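Local atomic coordinates of SRPBCC family protein (Bacillus thuringiensis serovar konkukian, PDB entry 3F08), a protein that is of unknown function but, as a member of the Bet v 1-like SRPBCC superfamily, probably binds a hydrophobic small molecule or lipid. Residues Met8-Thr14 with Ser96-Val101. The protein carries 5 engineered substitutions. Numbering follows the deposited sequence.
Sequences MEIFGST and SNTSLV. Engineered in segment 8-14: Thr14 (natural residue Pro).
Ile10 and Ser99 pair through two backbone hydrogen bonds, Ile10 N to Ser99 O at 2.7 Å and Ser99 N to Ile10 O at 2.8 Å, and Met8 with Val101 forms the next hydrogen-bonded pair of the antiparallel ladder. Between them, in the non-hydrogen-bonded pair Glu9-Leu100, Glu9 CA sends a C-H contact to Ser99 O. The ladder ends beyond Ile10, where Phe11 centres an inverse gamma turn and the chain swings into the helix that Ser13 N-caps, its OG accepting from Gln16 N.

Packing is tight on the face of Ile10, Ser99 and Val101. Ile10 CG1 presses on the CG2 branch of Val101 at 3.4 Å, closer than usual for two carbons. Ser99 OG, set beside its own backbone N (chi1 -66°), reaches past the end of strand 8-10 and donates to Gly12 O at 2.9 Å, approaching 31° from the carbonyl plane. The buried hydroxyl thus ties the turn to strand 99-101. Close by, a water accepts from Thr14 N, an engineered position, and donates to Thr98 O and, weakly, to Ser96 O, bridging the helix start and the loop.

The other face is looser and partly open to solvent. Glu9 bends at chi2 (-69°), which brings its carboxylate back across the neighbouring strand: OE2 lies 3.2 Å from Leu100 CD1, while OE1 has at most a weak bond with Thr98 OG1, whose stronger partner is Glu95 N.

This is the edge of the seven-stranded antiparallel sheet of the helix-grip fold. Strand 81-92 flanks 99-109 on its far side, Val17 of helix 14-21 touches Ile10, Ser99 and Val101, and the long C-terminal helix 114-137 covers Ile10 with Leu132 and Phe136 and Val101 with Leu129.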
loop_
_atom_site.group_PDB
_atom_site.type_symbol
_atom_site.label_atom_id
_atom_site.label_comp_id
_atom_site.label_asym_id
_atom_site.label_seq_id
_atom_site.Cartn_x
_atom_site.Cartn_y
_atom_site.Cartn_z
HETATM N N MSE B 8 11.401 -4.207 -19.752
HETATM C CA MSE B 8 12.418 -5.229 -19.902
HETATM C C MSE B 8 11.867 -6.586 -19.518
HETATM O O MSE B 8 11.047 -6.707 -18.606
HETATM C CB MSE B 8 13.650 -4.898 -19.048
HETATM C CG MSE B 8 14.796 -5.899 -19.203
HETATM SE SE MSE B 8 16.544 -5.264 -18.591
HETATM C CE MSE B 8 17.209 -4.540 -20.259
ATOM N N GLU B 9 12.301 -7.609 -20.240
ATOM C CA GLU B 9 11.882 -8.963 -19.941
ATOM C C GLU B 9 12.812 -9.442 -18.847
ATOM O O GLU B 9 14.005 -9.636 -19.076
ATOM C CB GLU B 9 12.029 -9.869 -21.163
ATOM C CG GLU B 9 10.852 -9.839 -22.127
ATOM C CD GLU B 9 9.597 -10.481 -21.553
ATOM O OE1 GLU B 9 9.688 -11.614 -21.032
ATOM O OE2 GLU B 9 8.518 -9.855 -21.635
ATOM N N ILE B 10 12.271 -9.613 -17.651
ATOM C CA ILE B 10 13.063 -10.084 -16.531
ATOM C C ILE B 10 12.949 -11.600 -16.477
ATOM O O ILE B 10 11.853 -12.145 -16.627
ATOM C CB ILE B 10 12.554 -9.470 -15.224
ATOM C CG1 ILE B 10 12.704 -7.950 -15.300
ATOM C CG2 ILE B 10 13.333 -10.037 -14.024
ATOM C CD1 ILE B 10 14.140 -7.490 -15.500
ATOM N N PHE B 11 14.077 -12.276 -16.261
ATOM C CA PHE B 11 14.084 -13.736 -16.219
ATOM C C PHE B 11 13.640 -14.310 -14.895
ATOM O O PHE B 11 14.429 -14.916 -14.173
ATOM C CB PHE B 11 15.473 -14.289 -16.547
ATOM C CG PHE B 11 16.011 -13.829 -17.864
ATOM C CD1 PHE B 11 15.181 -13.197 -18.788
ATOM C CD2 PHE B 11 17.352 -14.034 -18.187
ATOM C CE1 PHE B 11 15.673 -12.772 -20.022
ATOM C CE2 PHE B 11 17.862 -13.615 -19.419
ATOM C CZ PHE B 11 17.020 -12.983 -20.340
ATOM N N GLY B 12 12.364 -14.123 -14.587
ATOM C CA GLY B 12 11.787 -14.638 -13.360
ATOM C C GLY B 12 10.286 -14.672 -13.583
ATOM O O GLY B 12 9.772 -13.828 -14.310
ATOM N N SER B 13 9.576 -15.632 -12.996
ATOM C CA SER B 13 8.126 -15.688 -13.182
ATOM C C SER B 13 7.494 -14.426 -12.607
ATOM O O SER B 13 8.125 -13.712 -11.835
ATOM C CB SER B 13 7.533 -16.907 -12.475
ATOM O OG SER B 13 7.660 -16.781 -11.071
ATOM N N THR B 14 6.249 -14.153 -12.982
ATOM C CA THR B 14 5.565 -12.978 -12.474
ATOM C C THR B 14 5.504 -13.019 -10.947
ATOM O O THR B 14 5.664 -11.993 -10.284
ATOM C CB THR B 14 4.140 -12.859 -13.072
ATOM O OG1 THR B 14 3.497 -14.142 -13.064
ATOM C CG2 THR B 14 4.219 -12.354 -14.515
ATOM N N SER B 96 6.339 -18.710 -18.725
ATOM C CA SER B 96 5.885 -18.727 -17.344
ATOM C C SER B 96 7.025 -18.386 -16.390
ATOM O O SER B 96 6.784 -18.087 -15.224
ATOM C CB SER B 96 5.313 -20.099 -16.999
ATOM O OG SER B 96 6.284 -21.108 -17.184
ATOM N N ASN B 97 8.264 -18.428 -16.887
ATOM C CA ASN B 97 9.425 -18.115 -16.061
ATOM C C ASN B 97 10.055 -16.763 -16.398
ATOM O O ASN B 97 11.220 -16.519 -16.084
ATOM C CB ASN B 97 10.484 -19.218 -16.167
ATOM C CG ASN B 97 11.180 -19.240 -17.517
ATOM O OD1 ASN B 97 10.531 -19.218 -18.564
ATOM N ND2 ASN B 97 12.510 -19.298 -17.497
ATOM N N THR B 98 9.294 -15.889 -17.053
ATOM C CA THR B 98 9.798 -14.555 -17.371
ATOM C C THR B 98 8.699 -13.541 -17.080
ATOM O O THR B 98 7.535 -13.908 -16.957
ATOM C CB THR B 98 10.218 -14.410 -18.849
ATOM O OG1 THR B 98 9.074 -14.585 -19.690
ATOM C CG2 THR B 98 11.290 -15.431 -19.211
ATOM N N SER B 99 9.074 -12.272 -16.962
ATOM C CA SER B 99 8.111 -11.212 -16.687
ATOM C C SER B 99 8.433 -9.989 -17.522
ATOM O O SER B 99 9.592 -9.735 -17.843
ATOM C CB SER B 99 8.159 -10.790 -15.207
ATOM O OG SER B 99 7.741 -11.819 -14.333
ATOM N N LEU B 100 7.404 -9.236 -17.887
ATOM C CA LEU B 100 7.618 -8.001 -18.620
ATOM C C LEU B 100 7.428 -6.918 -17.573
ATOM O O LEU B 100 6.305 -6.570 -17.215
ATOM C CB LEU B 100 6.589 -7.811 -19.730
ATOM C CG LEU B 100 6.877 -6.546 -20.544
ATOM C CD1 LEU B 100 8.233 -6.685 -21.224
ATOM C CD2 LEU B 100 5.782 -6.324 -21.570
ATOM N N VAL B 101 8.528 -6.403 -17.058
ATOM C CA VAL B 101 8.442 -5.367 -16.054
ATOM C C VAL B 101 8.483 -4.006 -16.730
ATOM O O VAL B 101 9.402 -3.697 -17.486
ATOM C CB VAL B 101 9.580 -5.493 -15.044
ATOM C CG1 VAL B 101 9.443 -4.410 -13.981
ATOM C CG2 VAL B 101 9.549 -6.893 -14.408
HETATM O O HOH W 1 5.554 -15.692 -15.448
#